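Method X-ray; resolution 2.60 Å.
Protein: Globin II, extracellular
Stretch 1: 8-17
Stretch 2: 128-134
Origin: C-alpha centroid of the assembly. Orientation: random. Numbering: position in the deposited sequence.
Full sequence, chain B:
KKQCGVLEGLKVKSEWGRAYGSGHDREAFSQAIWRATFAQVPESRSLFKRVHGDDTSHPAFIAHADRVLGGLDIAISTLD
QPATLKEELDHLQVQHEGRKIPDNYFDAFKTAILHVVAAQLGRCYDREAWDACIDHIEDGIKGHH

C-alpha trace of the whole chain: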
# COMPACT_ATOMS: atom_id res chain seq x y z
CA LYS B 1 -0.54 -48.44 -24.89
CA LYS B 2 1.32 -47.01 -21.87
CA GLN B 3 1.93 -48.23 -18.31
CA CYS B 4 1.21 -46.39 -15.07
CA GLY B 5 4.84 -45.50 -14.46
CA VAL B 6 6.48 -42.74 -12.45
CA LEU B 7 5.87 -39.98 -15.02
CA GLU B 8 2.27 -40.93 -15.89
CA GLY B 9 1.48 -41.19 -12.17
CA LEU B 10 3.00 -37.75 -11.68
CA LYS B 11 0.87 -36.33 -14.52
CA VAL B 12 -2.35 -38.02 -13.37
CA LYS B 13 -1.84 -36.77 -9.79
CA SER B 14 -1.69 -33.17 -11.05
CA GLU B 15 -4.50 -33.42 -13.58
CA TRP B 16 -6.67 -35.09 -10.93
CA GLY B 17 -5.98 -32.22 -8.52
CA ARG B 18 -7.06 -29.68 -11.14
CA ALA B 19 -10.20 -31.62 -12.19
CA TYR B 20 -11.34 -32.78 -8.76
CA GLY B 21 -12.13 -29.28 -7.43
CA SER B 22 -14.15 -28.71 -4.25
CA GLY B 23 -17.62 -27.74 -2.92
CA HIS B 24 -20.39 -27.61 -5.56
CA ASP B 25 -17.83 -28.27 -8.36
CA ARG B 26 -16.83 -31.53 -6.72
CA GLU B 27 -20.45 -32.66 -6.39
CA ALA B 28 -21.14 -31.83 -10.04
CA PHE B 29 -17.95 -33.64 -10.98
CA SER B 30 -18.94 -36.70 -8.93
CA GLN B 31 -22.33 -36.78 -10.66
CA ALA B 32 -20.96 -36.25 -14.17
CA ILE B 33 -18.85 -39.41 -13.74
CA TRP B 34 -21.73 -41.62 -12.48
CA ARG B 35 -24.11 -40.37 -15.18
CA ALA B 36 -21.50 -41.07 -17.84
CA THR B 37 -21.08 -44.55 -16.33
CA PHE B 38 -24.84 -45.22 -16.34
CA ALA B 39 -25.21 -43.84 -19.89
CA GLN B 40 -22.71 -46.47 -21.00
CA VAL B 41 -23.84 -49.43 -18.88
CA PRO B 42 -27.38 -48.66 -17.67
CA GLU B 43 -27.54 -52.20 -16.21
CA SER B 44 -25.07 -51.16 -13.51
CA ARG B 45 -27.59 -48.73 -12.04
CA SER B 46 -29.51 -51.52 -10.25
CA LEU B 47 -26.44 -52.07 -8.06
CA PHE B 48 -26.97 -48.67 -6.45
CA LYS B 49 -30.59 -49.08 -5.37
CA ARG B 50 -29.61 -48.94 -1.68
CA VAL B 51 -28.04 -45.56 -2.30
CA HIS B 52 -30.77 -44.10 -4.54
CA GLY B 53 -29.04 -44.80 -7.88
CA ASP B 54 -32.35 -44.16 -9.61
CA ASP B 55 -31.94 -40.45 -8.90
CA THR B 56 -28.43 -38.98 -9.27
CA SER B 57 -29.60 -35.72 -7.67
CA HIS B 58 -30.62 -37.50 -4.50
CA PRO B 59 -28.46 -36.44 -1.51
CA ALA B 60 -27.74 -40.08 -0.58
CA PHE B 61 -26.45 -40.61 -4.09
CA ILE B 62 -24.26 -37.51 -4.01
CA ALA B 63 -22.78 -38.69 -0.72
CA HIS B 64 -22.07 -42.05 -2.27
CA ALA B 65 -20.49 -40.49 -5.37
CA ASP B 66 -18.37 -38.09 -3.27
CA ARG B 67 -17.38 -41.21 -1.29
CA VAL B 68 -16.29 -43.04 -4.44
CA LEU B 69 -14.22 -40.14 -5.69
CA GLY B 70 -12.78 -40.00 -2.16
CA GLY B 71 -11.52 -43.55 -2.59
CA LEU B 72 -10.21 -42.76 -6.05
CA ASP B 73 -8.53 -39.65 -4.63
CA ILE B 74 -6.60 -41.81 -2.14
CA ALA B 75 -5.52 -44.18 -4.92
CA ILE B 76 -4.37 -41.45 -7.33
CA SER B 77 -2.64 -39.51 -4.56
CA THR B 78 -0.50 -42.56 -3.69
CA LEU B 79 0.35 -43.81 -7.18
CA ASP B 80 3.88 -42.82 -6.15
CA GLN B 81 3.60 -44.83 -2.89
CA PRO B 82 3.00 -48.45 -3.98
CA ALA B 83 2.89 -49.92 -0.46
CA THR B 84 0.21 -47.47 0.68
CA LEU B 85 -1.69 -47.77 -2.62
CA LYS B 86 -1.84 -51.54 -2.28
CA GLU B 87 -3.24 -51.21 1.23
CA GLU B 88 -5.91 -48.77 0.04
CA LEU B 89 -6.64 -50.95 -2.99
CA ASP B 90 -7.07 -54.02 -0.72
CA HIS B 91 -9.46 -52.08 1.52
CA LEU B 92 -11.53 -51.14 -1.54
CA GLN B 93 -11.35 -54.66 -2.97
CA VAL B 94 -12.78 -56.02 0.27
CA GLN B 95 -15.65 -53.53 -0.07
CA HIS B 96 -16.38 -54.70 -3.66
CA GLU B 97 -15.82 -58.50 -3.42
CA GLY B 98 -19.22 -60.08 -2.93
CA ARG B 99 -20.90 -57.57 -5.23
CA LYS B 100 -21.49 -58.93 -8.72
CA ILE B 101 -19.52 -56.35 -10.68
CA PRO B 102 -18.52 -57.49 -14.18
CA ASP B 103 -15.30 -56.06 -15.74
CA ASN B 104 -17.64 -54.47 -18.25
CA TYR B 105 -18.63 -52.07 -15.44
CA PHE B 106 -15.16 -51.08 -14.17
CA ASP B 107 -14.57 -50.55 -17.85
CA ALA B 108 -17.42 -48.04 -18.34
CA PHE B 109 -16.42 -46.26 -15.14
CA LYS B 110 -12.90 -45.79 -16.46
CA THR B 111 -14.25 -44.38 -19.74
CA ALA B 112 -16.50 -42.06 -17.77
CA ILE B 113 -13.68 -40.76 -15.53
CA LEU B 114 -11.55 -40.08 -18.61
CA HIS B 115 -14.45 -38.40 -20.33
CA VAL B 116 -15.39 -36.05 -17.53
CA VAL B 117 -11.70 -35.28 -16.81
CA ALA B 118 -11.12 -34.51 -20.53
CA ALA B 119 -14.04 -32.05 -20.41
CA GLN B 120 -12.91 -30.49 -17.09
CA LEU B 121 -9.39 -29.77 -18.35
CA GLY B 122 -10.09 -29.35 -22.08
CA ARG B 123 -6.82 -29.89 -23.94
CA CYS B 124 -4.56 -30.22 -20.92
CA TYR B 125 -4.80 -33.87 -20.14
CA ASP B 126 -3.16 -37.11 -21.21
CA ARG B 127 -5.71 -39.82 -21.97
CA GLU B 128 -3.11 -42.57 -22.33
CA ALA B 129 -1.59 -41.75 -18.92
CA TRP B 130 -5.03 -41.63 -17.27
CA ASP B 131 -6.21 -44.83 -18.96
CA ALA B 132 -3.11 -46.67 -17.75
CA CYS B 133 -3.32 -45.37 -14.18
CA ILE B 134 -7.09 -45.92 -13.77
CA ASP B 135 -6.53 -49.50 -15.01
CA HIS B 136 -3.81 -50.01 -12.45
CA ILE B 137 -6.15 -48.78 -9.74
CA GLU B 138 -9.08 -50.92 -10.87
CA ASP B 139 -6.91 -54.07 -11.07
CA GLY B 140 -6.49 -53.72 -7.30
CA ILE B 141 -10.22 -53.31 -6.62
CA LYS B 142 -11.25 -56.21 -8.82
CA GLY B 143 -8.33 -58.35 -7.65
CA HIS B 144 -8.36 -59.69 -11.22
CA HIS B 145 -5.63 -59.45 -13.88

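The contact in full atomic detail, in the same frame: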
# COMPACT_ATOMS: atom_id res chain seq x y z
N GLU B 8 3.72 -40.91 -15.70
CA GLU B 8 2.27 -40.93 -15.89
C GLU B 8 1.52 -40.76 -14.57
O GLU B 8 0.49 -40.09 -14.53
CB GLU B 8 1.81 -42.19 -16.64
CG GLU B 8 2.78 -43.36 -16.64
CD GLU B 8 3.95 -43.19 -17.61
OE1 GLU B 8 3.71 -43.04 -18.83
OE2 GLU B 8 5.11 -43.23 -17.15
N GLY B 9 2.05 -41.35 -13.51
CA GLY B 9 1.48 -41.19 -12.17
C GLY B 9 1.62 -39.75 -11.70
O GLY B 9 0.68 -39.19 -11.12
N LEU B 10 2.78 -39.16 -11.96
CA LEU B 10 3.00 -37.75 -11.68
C LEU B 10 1.96 -36.90 -12.40
O LEU B 10 1.31 -36.06 -11.77
CB LEU B 10 4.42 -37.33 -12.08
CG LEU B 10 5.47 -36.98 -11.01
CD1 LEU B 10 5.18 -37.59 -9.63
CD2 LEU B 10 6.87 -37.35 -11.49
N LYS B 11 1.79 -37.12 -13.70
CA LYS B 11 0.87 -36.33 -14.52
C LYS B 11 -0.59 -36.49 -14.05
O LYS B 11 -1.31 -35.49 -13.90
CB LYS B 11 1.00 -36.70 -16.00
CG LYS B 11 0.07 -35.89 -16.88
CD LYS B 11 0.31 -36.17 -18.34
CE LYS B 11 1.29 -35.19 -18.94
NZ LYS B 11 1.37 -35.38 -20.41
N VAL B 12 -1.00 -37.73 -13.83
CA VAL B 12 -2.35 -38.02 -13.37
C VAL B 12 -2.63 -37.42 -12.00
O VAL B 12 -3.74 -36.92 -11.78
CB VAL B 12 -2.68 -39.54 -13.40
CG1 VAL B 12 -4.05 -39.81 -12.78
CG2 VAL B 12 -2.63 -40.07 -14.83
N LYS B 13 -1.65 -37.44 -11.09
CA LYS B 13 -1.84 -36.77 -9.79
C LYS B 13 -2.20 -35.30 -9.97
O LYS B 13 -3.16 -34.81 -9.37
CB LYS B 13 -0.60 -36.93 -8.89
CG LYS B 13 -0.49 -38.33 -8.27
CD LYS B 13 0.74 -38.43 -7.35
CE LYS B 13 0.57 -37.55 -6.10
NZ LYS B 13 1.74 -37.73 -5.18
N SER B 14 -1.45 -34.60 -10.82
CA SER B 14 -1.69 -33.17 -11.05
C SER B 14 -3.02 -32.89 -11.75
O SER B 14 -3.77 -32.00 -11.33
CB SER B 14 -0.56 -32.55 -11.87
OG SER B 14 0.58 -32.34 -11.06
N GLU B 15 -3.29 -33.63 -12.82
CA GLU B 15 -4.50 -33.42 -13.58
C GLU B 15 -5.73 -33.78 -12.75
O GLU B 15 -6.78 -33.15 -12.90
CB GLU B 15 -4.43 -34.17 -14.91
CG GLU B 15 -3.29 -33.61 -15.75
CD GLU B 15 -3.13 -34.27 -17.10
OE1 GLU B 15 -2.36 -33.73 -17.92
OE2 GLU B 15 -3.76 -35.33 -17.34
N TRP B 16 -5.59 -34.75 -11.85
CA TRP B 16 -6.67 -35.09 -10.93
C TRP B 16 -6.95 -33.92 -9.99
O TRP B 16 -8.10 -33.49 -9.85
CB TRP B 16 -6.34 -36.36 -10.12
CG TRP B 16 -7.29 -36.61 -8.99
CD1 TRP B 16 -7.05 -36.41 -7.66
CD2 TRP B 16 -8.65 -37.08 -9.08
NE1 TRP B 16 -8.16 -36.73 -6.92
CE2 TRP B 16 -9.16 -37.14 -7.76
CE3 TRP B 16 -9.48 -37.45 -10.15
CZ2 TRP B 16 -10.46 -37.57 -7.48
CZ3 TRP B 16 -10.78 -37.89 -9.86
CH2 TRP B 16 -11.25 -37.94 -8.54
N GLY B 17 -5.89 -33.40 -9.37
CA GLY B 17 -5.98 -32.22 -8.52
C GLY B 17 -6.76 -31.09 -9.18
O GLY B 17 -7.70 -30.56 -8.59
N GLU B 128 -3.87 -41.33 -22.43
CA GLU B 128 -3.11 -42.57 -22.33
C GLU B 128 -2.55 -42.78 -20.92
O GLU B 128 -2.52 -43.91 -20.44
CB GLU B 128 -1.98 -42.61 -23.36
CG GLU B 128 -2.43 -43.04 -24.74
CD GLU B 128 -1.27 -43.33 -25.67
OE1 GLU B 128 -0.44 -42.43 -25.90
OE2 GLU B 128 -1.19 -44.47 -26.18
N ALA B 129 -2.11 -41.69 -20.29
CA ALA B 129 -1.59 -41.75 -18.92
C ALA B 129 -2.71 -42.02 -17.92
O ALA B 129 -2.54 -42.82 -17.00
CB ALA B 129 -0.86 -40.45 -18.58
N TRP B 130 -3.86 -41.37 -18.11
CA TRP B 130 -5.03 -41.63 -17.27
C TRP B 130 -5.53 -43.06 -17.43
O TRP B 130 -5.74 -43.76 -16.44
CB TRP B 130 -6.16 -40.65 -17.58
CG TRP B 130 -6.04 -39.36 -16.84
CD1 TRP B 130 -5.30 -38.28 -17.21
CD2 TRP B 130 -6.68 -39.01 -15.61
NE1 TRP B 130 -5.44 -37.27 -16.28
CE2 TRP B 130 -6.29 -37.69 -15.29
CE3 TRP B 130 -7.56 -39.68 -14.74
CZ2 TRP B 130 -6.74 -37.03 -14.14
CZ3 TRP B 130 -8.01 -39.02 -13.61
CH2 TRP B 130 -7.59 -37.70 -13.32
N ASP B 131 -5.72 -43.49 -18.68
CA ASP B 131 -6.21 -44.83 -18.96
C ASP B 131 -5.37 -45.89 -18.25
O ASP B 131 -5.90 -46.80 -17.61
CB ASP B 131 -6.21 -45.07 -20.47
CG ASP B 131 -6.83 -46.39 -20.85
OD1 ASP B 131 -8.03 -46.59 -20.56
OD2 ASP B 131 -6.20 -47.29 -21.43
N ALA B 132 -4.05 -45.73 -18.34
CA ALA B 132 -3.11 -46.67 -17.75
C ALA B 132 -3.21 -46.69 -16.23
O ALA B 132 -3.19 -47.75 -15.61
CB ALA B 132 -1.70 -46.33 -18.19
N CYS B 133 -3.30 -45.50 -15.63
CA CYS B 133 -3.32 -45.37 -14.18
C CYS B 133 -4.67 -45.74 -13.56
O CYS B 133 -4.70 -46.29 -12.46
CB CYS B 133 -2.87 -43.96 -13.77
SG CYS B 133 -1.08 -43.74 -13.92
N ILE B 134 -5.78 -45.46 -14.25
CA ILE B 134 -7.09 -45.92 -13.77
C ILE B 134 -7.17 -47.46 -13.82
O ILE B 134 -7.71 -48.09 -12.91
CB ILE B 134 -8.27 -45.25 -14.53
CG1 ILE B 134 -8.25 -43.72 -14.36
CG2 ILE B 134 -9.61 -45.81 -14.04
CD1 ILE B 134 -8.24 -43.22 -12.92

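Both stretches are helical throughout, and they cross almost at right angles: the angle between their N-to-C directions is 98°, and the axes approach to 8.9 Å. The contact is a compact patch, and the two sides together bury 427 Å². Residues of stretch 1 that take part are Glu-8, Gly-9, Lys-11, Val-12, Glu-15 and Trp-16, the spacing expected of one side of a helix, while Leu-10, Lys-13, Ser-14 and Gly-17 make no contact.

Glu-8 opens the interface with its backbone and the base of its side chain. Its CA lies 5.0 Å from the CA of Ala-129, the shortest of the registered backbone spacings, and its CB meets Ala-129 CB at 3.7 Å. The methyl group of Ala-129 points toward stretch 1 and fits this narrow gap. Although the CA-to-CB bond of Glu-8 also points toward the partner, the end of the side chain leads away, so the carboxylate stays clear of the apolar patch.

Gly-9 follows, with its N 4.0 Å from Cys-133 SG; the sulfur is equally near the carbonyl carbon of Glu-8, at 4.0 Å from C. Cys-133 thus rests against the backbone of stretch 1, with chi1 in the m well, while being covalently bonded to a group elsewhere in the structure. Gly-9 has no side chain, so its closeness to the sulfur is through backbone atoms alone; an ideal CB on Gly-9 would point away from stretch 2, 4.5 Å from Cys-133 SG.

Lys-11 contributes only through its aliphatic portion: CD lies 4.4 Å from Ala-129 CB, and NZ is hydrogen-bonded elsewhere in the structure.

Val-12 is the centre of the packing, with 79 Å² covered by stretch 2. Its CA-to-CB bond points sideways, and with chi1 at 174° both methyls face Trp-130, and CG2 also packs on Ala-129 and Cys-133. CG2 sits 3.5 Å from Ala-129 O, 4.2 Å from Ala-129 CB and 4.0 Å from Cys-133 CB. CG1 lies over one face of the Trp-130 indole, 3.8 Å from the centroid of the six-membered ring and 5° off its normal, a well-centred CH-pi contact. A branched apolar side chain suits this site: both methyls lie against the indole, and CG2 also touches Ala-129 and Cys-133.

One helical turn on, Glu-15 supplies the polar link. Its CA-to-CB bond points toward stretch 2, and an m, t side chain carries OE2 to the edge of the indole, where it accepts a hydrogen bond from Trp-130 NE1 at 2.8 Å, with an N-H...acceptor angle of 143°. This satisfies the indole nitrogen within a buried setting.

Trp-16 completes the contact. Its N is 3.4 Å from Trp-130 CZ2, yet that N already donates to Val-12 O at 2.9 Å within the helix, so the approach to the indole is packing. Its CB meets Trp-130 CH2 at 3.7 Å. Trp-130, with 119 Å² covered, therefore spans Val-12 to Trp-16: face against a methyl, edge against carboxylate and backbone.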